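Local coordinates for metallo-beta-lactamase domain-containing protein (Enterococcus faecalis, PDB 2AZ4) that is of unknown function but carries a dinuclear zinc centre in a metallo-beta-lactamase fold and may act as a metal-dependent hydrolase, perhaps an RNA-binding exonuclease, at residues Ile184-Asp189 with Val401-Leu406; Ala269-Ile272 with Thr278-Leu281; Phe34-Glu39 with Asp65-Arg70. One frame throughout, in Å; residues are numbered along the deposited sequence.

Along the chain contact 3 closes before contact 1 opens, and contact 2 is nested within the long loop that contact 1 closes. Contacts 1 and 3 lie in the metallo-beta-lactamase part, their centres about 19 Å apart, and they touch: Tyr186 OH lies 2.7 Å from Asp35 OD2, a probable hydrogen bond, and the Tyr186 ring packs on Phe34. This joins the sheet that holds strand 182-186 to the one that holds strand 30-34, beside the zinc site. Contact 2 belongs to a separate six-stranded parallel sheet across the chain's centre, its centre about 34 Å from that of contact 1; the chain leaves the metal site after Asp189 and returns to it with His404.

Contact 1. Residues Ile184-Asp189 with Val401-Leu406; sequences ITYTGD and VPIHTL. With ZN (zinc ion), chain D; ZN (zinc ion), chain C.
Asp189 and His404 meet at the zinc ion of chain D, their side chains crossing at about a right angle. Asp189 OD2 binds that metal at 2.2 Å. His404 NE2 binds it at 2.3 Å. Asp189 OD2 also binds the zinc ion of chain C at 2.4 Å. A single carboxylate oxygen therefore bridges both metals, as does water 2. The other oxygen, Asp189 OD1, makes no metal bond; it rests obliquely against the imidazole, 3.0 Å from His404 CD2, with the carboxylate and ring planes 32° apart. His97 and Asp96 share the chain D ion, while His92, His94 and His167 complete the second, the two-metal site characteristic of the metallo-beta-lactamase fold.

Behind the metals the contact turns apolar. Ile403 sends CD1 to the edge of the Tyr186 ring, close to its plane and 3.4 Å from Tyr186 CE1. With chi1 at 57°, Ile403 CG1 sits between its backbone N and carbonyl carbon, and the extended second torsion carries CD1 to the phenol. One face of this ring lies under the chain's own turn, with Gly188 N 3.7 Å above its centre.

Strand 212-216 runs between strands 182-186 and 399-403, parallel to both, so the two meet near their ends, through Tyr186 and Ile403, and just beyond, through Asp189 and His404. Leu175 of strand 173-179 touches Tyr186, and Phe203 of helix 197-207 packs on Thr185 and Thr187.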
loop_
_atom_site.group_PDB
_atom_site.type_symbol
_atom_site.label_atom_id
_atom_site.label_comp_id
_atom_site.label_asym_id
_atom_site.label_seq_id
_atom_site.Cartn_x
_atom_site.Cartn_y
_atom_site.Cartn_z
ATOM N N ILE A 184 -16.160 9.877 13.025
ATOM C CA ILE A 184 -15.338 10.305 11.901
ATOM C C ILE A 184 -14.733 9.083 11.185
ATOM O O ILE A 184 -14.715 7.995 11.728
ATOM C CB ILE A 184 -14.276 11.335 12.327
ATOM C CG1 ILE A 184 -13.199 10.697 13.209
ATOM C CG2 ILE A 184 -14.955 12.537 13.025
ATOM C CD1 ILE A 184 -12.055 11.641 13.506
ATOM N N THR A 185 -14.267 9.274 9.960
ATOM C CA THR A 185 -13.900 8.166 9.106
ATOM C C THR A 185 -12.651 8.509 8.318
ATOM O O THR A 185 -12.552 9.598 7.762
ATOM C CB THR A 185 -15.052 7.851 8.113
ATOM O OG1 THR A 185 -16.233 7.513 8.858
ATOM C CG2 THR A 185 -14.675 6.690 7.218
ATOM N N TYR A 186 -11.709 7.563 8.283
ATOM C CA TYR A 186 -10.475 7.669 7.528
ATOM C C TYR A 186 -10.503 6.572 6.479
ATOM O O TYR A 186 -10.582 5.409 6.832
ATOM C CB TYR A 186 -9.294 7.463 8.468
ATOM C CG TYR A 186 -7.964 7.364 7.754
ATOM C CD1 TYR A 186 -7.520 8.389 6.899
ATOM C CD2 TYR A 186 -7.161 6.226 7.898
ATOM C CE1 TYR A 186 -6.283 8.295 6.242
ATOM C CE2 TYR A 186 -5.935 6.119 7.246
ATOM C CZ TYR A 186 -5.498 7.153 6.425
ATOM O OH TYR A 186 -4.283 7.058 5.790
ATOM N N THR A 187 -10.467 6.928 5.199
ATOM C CA THR A 187 -10.677 5.922 4.144
ATOM C C THR A 187 -9.482 5.002 3.919
ATOM O O THR A 187 -9.640 3.893 3.405
ATOM C CB THR A 187 -11.031 6.564 2.756
ATOM O OG1 THR A 187 -9.965 7.421 2.327
ATOM C CG2 THR A 187 -12.320 7.338 2.837
ATOM N N GLY A 188 -8.295 5.481 4.278
ATOM C CA GLY A 188 -7.056 4.874 3.816
ATOM C C GLY A 188 -7.030 5.061 2.312
ATOM O O GLY A 188 -7.601 6.037 1.791
ATOM N N ASP A 189 -6.371 4.141 1.619
ATOM C CA ASP A 189 -6.418 4.066 0.164
ATOM C C ASP A 189 -7.463 3.048 -0.244
ATOM O O ASP A 189 -7.583 2.014 0.414
ATOM C CB ASP A 189 -5.070 3.581 -0.362
ATOM C CG ASP A 189 -3.999 4.620 -0.295
ATOM O OD1 ASP A 189 -4.226 5.756 0.181
ATOM O OD2 ASP A 189 -2.892 4.300 -0.744
ATOM N N VAL A 401 -12.927 16.002 4.182
ATOM C CA VAL A 401 -11.557 16.491 4.229
ATOM C C VAL A 401 -10.684 15.754 3.201
ATOM O O VAL A 401 -10.272 14.624 3.473
ATOM C CB VAL A 401 -10.922 16.275 5.650
ATOM C CG1 VAL A 401 -9.531 16.929 5.737
ATOM C CG2 VAL A 401 -11.815 16.782 6.727
ATOM N N PRO A 402 -10.411 16.360 2.018
ATOM C CA PRO A 402 -9.458 15.695 1.136
ATOM C C PRO A 402 -8.059 15.608 1.751
ATOM O O PRO A 402 -7.578 16.572 2.380
ATOM C CB PRO A 402 -9.441 16.589 -0.107
ATOM C CG PRO A 402 -10.771 17.343 -0.046
ATOM C CD PRO A 402 -10.950 17.585 1.396
ATOM N N ILE A 403 -7.448 14.432 1.593
ATOM C CA ILE A 403 -6.072 14.167 2.011
ATOM C C ILE A 403 -5.456 13.250 0.965
ATOM O O ILE A 403 -6.153 12.810 0.065
ATOM C CB ILE A 403 -6.004 13.481 3.388
ATOM C CG1 ILE A 403 -6.808 12.157 3.372
ATOM C CG2 ILE A 403 -6.420 14.458 4.484
ATOM C CD1 ILE A 403 -6.639 11.298 4.611
ATOM N N HIS A 404 -4.149 13.003 1.074
ATOM C CA HIS A 404 -3.453 12.091 0.171
ATOM C C HIS A 404 -3.778 12.496 -1.280
ATOM O O HIS A 404 -4.273 11.691 -2.079
ATOM C CB HIS A 404 -3.889 10.643 0.484
ATOM C CG HIS A 404 -2.828 9.612 0.268
ATOM N ND1 HIS A 404 -1.544 9.748 0.754
ATOM C CD2 HIS A 404 -2.879 8.402 -0.335
ATOM C CE1 HIS A 404 -0.845 8.671 0.437
ATOM N NE2 HIS A 404 -1.634 7.841 -0.225
ATOM N N THR A 405 -3.498 13.766 -1.593
ATOM C CA THR A 405 -3.906 14.382 -2.847
ATOM C C THR A 405 -3.066 15.644 -3.154
ATOM O O THR A 405 -2.664 16.373 -2.250
ATOM C CB THR A 405 -5.456 14.684 -2.847
ATOM O OG1 THR A 405 -5.846 15.231 -4.105
ATOM C CG2 THR A 405 -5.864 15.643 -1.695
ATOM N N LEU A 406 -2.760 15.854 -4.428
ATOM C CA LEU A 406 -2.108 17.091 -4.894
ATOM C C LEU A 406 -3.126 18.152 -5.368
ATOM O O LEU A 406 -2.740 19.286 -5.678
ATOM C CB LEU A 406 -1.099 16.797 -6.014
ATOM C CG LEU A 406 -0.070 15.678 -5.837
ATOM C CD1 LEU A 406 0.849 15.567 -7.056
ATOM C CD2 LEU A 406 0.732 15.894 -4.589
HETATM ZN ZN ZN D . -1.100 5.624 -0.445
HETATM ZN ZN ZN C . -1.742 2.241 -1.145
HETATM O O HOH W 1 -1.211 3.111 -3.087
HETATM O O HOH W 2 0.068 3.668 -0.968
HETATM O O HOH W 3 -0.876 5.800 -2.768
#

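Contact 2. Residues Ala269-Ile272 with Thr278-Leu281; sequences AKII and TVVL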
loop_
_atom_site.group_PDB
_atom_site.type_symbol
_atom_site.label_atom_id
_atom_site.label_comp_id
_atom_site.label_asym_id
_atom_site.label_seq_id
_atom_site.Cartn_x
_atom_site.Cartn_y
_atom_site.Cartn_z
ATOM N N ALA A 269 -2.660 -14.656 -7.015
ATOM C CA ALA A 269 -3.653 -15.720 -6.843
ATOM C C ALA A 269 -4.571 -15.894 -8.048
ATOM O O ALA A 269 -4.799 -17.030 -8.507
ATOM C CB ALA A 269 -4.456 -15.516 -5.539
ATOM N N LYS A 270 -5.102 -14.789 -8.573
ATOM C CA LYS A 270 -5.978 -14.848 -9.761
ATOM C C LYS A 270 -5.267 -15.301 -11.013
ATOM O O LYS A 270 -5.833 -16.041 -11.840
ATOM C CB LYS A 270 -6.654 -13.495 -10.043
ATOM C CG LYS A 270 -7.539 -12.995 -8.915
ATOM C CD LYS A 270 -8.779 -13.900 -8.731
ATOM C CE LYS A 270 -9.395 -13.761 -7.337
ATOM N NZ LYS A 270 -10.824 -14.231 -7.309
ATOM N N ILE A 271 -4.038 -14.829 -11.194
ATOM C CA ILE A 271 -3.243 -15.276 -12.329
ATOM C C ILE A 271 -3.071 -16.804 -12.277
ATOM O O ILE A 271 -3.308 -17.492 -13.270
ATOM C CB ILE A 271 -1.889 -14.488 -12.442
ATOM C CG1 ILE A 271 -2.180 -13.049 -12.869
ATOM C CG2 ILE A 271 -0.933 -15.155 -13.447
ATOM C CD1 ILE A 271 -1.038 -12.084 -12.609
ATOM N N ILE A 272 -2.668 -17.322 -11.120
ATOM C CA ILE A 272 -2.548 -18.764 -10.895
ATOM C C ILE A 272 -3.850 -19.515 -11.220
ATOM O O ILE A 272 -3.827 -20.581 -11.854
ATOM C CB ILE A 272 -2.093 -19.027 -9.434
ATOM C CG1 ILE A 272 -0.673 -18.493 -9.237
ATOM C CG2 ILE A 272 -2.175 -20.503 -9.071
ATOM C CD1 ILE A 272 -0.194 -18.526 -7.800
ATOM N N THR A 278 1.031 -23.271 -16.796
ATOM C CA THR A 278 1.474 -23.429 -15.419
ATOM C C THR A 278 2.279 -22.220 -14.975
ATOM O O THR A 278 3.265 -21.869 -15.600
ATOM C CB THR A 278 2.380 -24.662 -15.256
ATOM O OG1 THR A 278 1.678 -25.838 -15.670
ATOM C CG2 THR A 278 2.835 -24.811 -13.812
ATOM N N VAL A 279 1.868 -21.614 -13.873
ATOM C CA VAL A 279 2.558 -20.458 -13.314
ATOM C C VAL A 279 3.698 -20.888 -12.407
ATOM O O VAL A 279 3.539 -21.831 -11.631
ATOM C CB VAL A 279 1.579 -19.569 -12.511
ATOM C CG1 VAL A 279 2.291 -18.360 -11.924
ATOM C CG2 VAL A 279 0.435 -19.113 -13.423
ATOM N N VAL A 280 4.830 -20.174 -12.508
ATOM C CA VAL A 280 5.987 -20.384 -11.628
ATOM C C VAL A 280 6.398 -19.031 -11.043
ATOM O O VAL A 280 6.682 -18.086 -11.777
ATOM C CB VAL A 280 7.186 -21.052 -12.382
ATOM C CG1 VAL A 280 8.280 -21.462 -11.414
ATOM C CG2 VAL A 280 6.719 -22.268 -13.152
ATOM N N LEU A 281 6.419 -18.932 -9.730
ATOM C CA LEU A 281 6.762 -17.659 -9.084
ATOM C C LEU A 281 8.171 -17.699 -8.461
ATOM O O LEU A 281 8.709 -18.777 -8.187
ATOM C CB LEU A 281 5.718 -17.285 -8.013
ATOM C CG LEU A 281 4.231 -17.066 -8.394
ATOM C CD1 LEU A 281 3.331 -16.619 -7.218
ATOM C CD2 LEU A 281 4.082 -16.070 -9.545
#
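Ile272 and Val279 meet through aliphatic carbons, the helix side chain crossing the strand side chain at about a right angle. Their closest side-chain atoms are Ile272 CG1 and Val279 CG1, 4.0 Å apart. At its far end Ile272 bridges to the next inward-facing residue of the strand: its CD1 lies 4.0 Å from Leu281 CD1, the two side chains meeting at a slant. Ile271 adds a looser touch, CG2 against Val279 CG2 at 4.2 Å. With chi1 at -70°, Ile271 directs CG2, its branch opposite the backbone N, at Val279.

The helix and strand belong to a beta-alpha-beta unit of a parallel sheet: strand 256-260 leads into helix 265-274, which returns the chain to strand 278-282, with strand 328-331 lying between the two. Such a domain, inserted between metal-binding segments, is consistent with the layout of beta-CASP nucleases.

A second kind of contact sets side chain against backbone. Val279 CG2 lies 3.9 Å from Ile272 CA and 4.1 Å from Ile271 O, so this methyl rests directly on the main chain of the helix. No hydrogen bond crosses the contact; the strand's backbone bonds go instead to Leu329 and Gln331 on strand 328-331 and to Arg298 and Tyr300 on strand 298-300. Val297 packs on both Ile272 and Leu281, and Leu289 of helix 283-293 touches Ile272.

Contact 3. Residues Phe34-Glu39 with Asp65-Arg70; sequences FDFGTE and DLYDPR
At the far end of its ring Phe36 touches Leu66 through CE1 and Tyr67 through CZ, and these three buried side chains make up the tight part of the contact. Leu66 approaches Phe36 from the opposite direction and places CD2 at the ring edge, near its plane, 3.7 Å from Phe36 CE1. Leu66 reaches it by holding CG opposite its backbone N (chi1 -162°). Tyr67 comes in at a slant instead: its CE1 lies 3.9 Å from Phe36 CZ, with the rings neither stacked nor cleanly edge-on. The phenol is anchored by a hydrogen bond from OH to Pro61 O, and Tyr73 meets the Tyr67 ring in an edge-to-face pair.

Towards solvent the loop 65-70 holds itself together by polar means. Asp68, still buried, receives the exposed Arg70 side-on: Arg70 NH2 lies 2.7 Å from Asp68 OD2, and Arg70 NE lies 3.0 Å from Asp68 OD1, with the carboxylate at the edge of the guanidinium plane. Arg70 N also bonds to Asp68 OD1 at 3.2 Å, from above the carboxylate plane, closing an Asx turn where the 3-10 segment begins. The salt bridge and the Asx turn tie Arg70 to Asp68 and do not reach residues 34-39.

Before Phe36 the chain passes the cis peptide bond between Phe34 and Asp35, whose OD2 is hydrogen-bonded to ND1 of the zinc ligand His97, a second-shell link. Both segments are loops flanking helix 51-56; Val88 and Thr86 of strand 85-89 pack on Phe36 and Leu66 respectively, and Met100, just beyond helix 95-98, also touches Phe36.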
loop_
_atom_site.group_PDB
_atom_site.type_symbol
_atom_site.label_atom_id
_atom_site.label_comp_id
_atom_site.label_asym_id
_atom_site.label_seq_id
_atom_site.Cartn_x
_atom_site.Cartn_y
_atom_site.Cartn_z
ATOM N N PHE A 34 -2.657 7.594 12.820
ATOM C CA PHE A 34 -2.732 6.802 11.582
ATOM C C PHE A 34 -2.396 7.725 10.415
ATOM O O PHE A 34 -2.733 8.901 10.449
ATOM C CB PHE A 34 -4.137 6.210 11.369
ATOM C CG PHE A 34 -5.259 7.220 11.515
ATOM C CD1 PHE A 34 -5.873 7.433 12.753
ATOM C CD2 PHE A 34 -5.697 7.963 10.414
ATOM C CE1 PHE A 34 -6.886 8.363 12.901
ATOM C CE2 PHE A 34 -6.736 8.895 10.552
ATOM C CZ PHE A 34 -7.319 9.103 11.787
ATOM N N ASP A 35 -1.698 7.230 9.395
ATOM C CA ASP A 35 -0.930 5.988 9.453
ATOM C C ASP A 35 0.454 6.322 10.030
ATOM O O ASP A 35 0.537 7.074 11.009
ATOM C CB ASP A 35 -0.857 5.368 8.044
ATOM C CG ASP A 35 -2.217 4.860 7.567
ATOM O OD1 ASP A 35 -2.944 4.251 8.394
ATOM O OD2 ASP A 35 -2.563 5.028 6.373
ATOM N N PHE A 36 1.526 5.772 9.453
ATOM C CA PHE A 36 2.875 5.947 10.016
ATOM C C PHE A 36 4.001 5.757 8.969
ATOM O O PHE A 36 4.942 5.001 9.193
ATOM C CB PHE A 36 3.082 4.988 11.206
ATOM C CG PHE A 36 3.838 5.609 12.344
ATOM C CD1 PHE A 36 3.245 6.607 13.118
ATOM C CD2 PHE A 36 5.130 5.222 12.630
ATOM C CE1 PHE A 36 3.930 7.200 14.169
ATOM C CE2 PHE A 36 5.840 5.812 13.692
ATOM C CZ PHE A 36 5.242 6.804 14.455
ATOM N N GLY A 37 3.861 6.420 7.819
ATOM C CA GLY A 37 4.897 6.447 6.811
ATOM C C GLY A 37 5.592 7.783 6.880
ATOM O O GLY A 37 5.323 8.587 7.780
ATOM N N THR A 38 6.500 8.018 5.953
ATOM C CA THR A 38 7.177 9.302 5.859
ATOM C C THR A 38 6.694 9.987 4.606
ATOM O O THR A 38 6.186 9.327 3.693
ATOM C CB THR A 38 8.742 9.158 5.813
ATOM O OG1 THR A 38 9.150 8.654 4.536
ATOM C CG2 THR A 38 9.232 8.224 6.897
ATOM N N GLU A 39 6.829 11.311 4.552
ATOM C CA GLU A 39 6.664 12.007 3.266
ATOM C C GLU A 39 7.860 11.690 2.375
ATOM O O GLU A 39 8.922 11.279 2.880
ATOM C CB GLU A 39 6.513 13.519 3.467
ATOM C CG GLU A 39 5.263 13.899 4.265
ATOM C CD GLU A 39 5.031 15.418 4.348
ATOM O OE1 GLU A 39 5.660 16.161 3.563
ATOM O OE2 GLU A 39 4.242 15.874 5.221
ATOM N N ASP A 65 6.079 12.103 22.785
ATOM C CA ASP A 65 5.923 10.804 23.453
ATOM C C ASP A 65 5.261 9.740 22.569
ATOM O O ASP A 65 4.306 9.080 22.969
ATOM C CB ASP A 65 5.167 10.966 24.777
ATOM C CG ASP A 65 6.025 11.598 25.872
ATOM O OD1 ASP A 65 7.206 11.196 26.059
ATOM O OD2 ASP A 65 5.514 12.505 26.565
ATOM N N LEU A 66 5.772 9.612 21.353
ATOM C CA LEU A 66 5.330 8.608 20.407
ATOM C C LEU A 66 6.524 7.873 19.788
ATOM O O LEU A 66 6.471 6.654 19.586
ATOM C CB LEU A 66 4.422 9.236 19.332
ATOM C CG LEU A 66 3.537 8.268 18.520
ATOM C CD1 LEU A 66 2.422 7.631 19.332
ATOM C CD2 LEU A 66 2.958 8.905 17.259
ATOM N N TYR A 67 7.608 8.585 19.496
ATOM C CA TYR A 67 8.758 7.913 18.887
ATOM C C TYR A 67 9.516 7.131 19.960
ATOM O O TYR A 67 9.455 7.484 21.133
ATOM C CB TYR A 67 9.689 8.884 18.155
ATOM C CG TYR A 67 9.065 9.579 16.965
ATOM C CD1 TYR A 67 8.564 8.846 15.873
ATOM C CD2 TYR A 67 8.984 10.962 16.914
ATOM C CE1 TYR A 67 7.996 9.491 14.790
ATOM C CE2 TYR A 67 8.410 11.617 15.822
ATOM C CZ TYR A 67 7.927 10.881 14.772
ATOM O OH TYR A 67 7.381 11.526 13.682
ATOM N N ASP A 68 10.178 6.049 19.552
ATOM C CA ASP A 68 10.951 5.187 20.455
ATOM C C ASP A 68 11.920 6.093 21.214
ATOM O O ASP A 68 12.758 6.717 20.597
ATOM C CB ASP A 68 11.696 4.150 19.597
ATOM C CG ASP A 68 12.517 3.125 20.417
ATOM O OD1 ASP A 68 12.673 3.268 21.646
ATOM O OD2 ASP A 68 13.011 2.155 19.788
ATOM N N PRO A 69 11.801 6.179 22.551
ATOM C CA PRO A 69 12.693 7.066 23.316
ATOM C C PRO A 69 14.186 6.807 23.103
ATOM O O PRO A 69 14.987 7.742 23.198
ATOM C CB PRO A 69 12.355 6.740 24.776
ATOM C CG PRO A 69 11.562 5.509 24.743
ATOM C CD PRO A 69 10.864 5.469 23.432
ATOM N N ARG A 70 14.552 5.553 22.817
ATOM C CA ARG A 70 15.956 5.176 22.645
ATOM C C ARG A 70 16.611 5.919 21.477
ATOM O O ARG A 70 17.832 6.020 21.400
ATOM C CB ARG A 70 16.081 3.658 22.451
ATOM C CG ARG A 70 15.450 2.805 23.579
ATOM C CD ARG A 70 15.534 1.332 23.221
ATOM N NE ARG A 70 14.666 1.019 22.079
ATOM C CZ ARG A 70 14.604 -0.163 21.490
ATOM N NH1 ARG A 70 15.371 -1.158 21.914
ATOM N NH2 ARG A 70 13.774 -0.355 20.475
#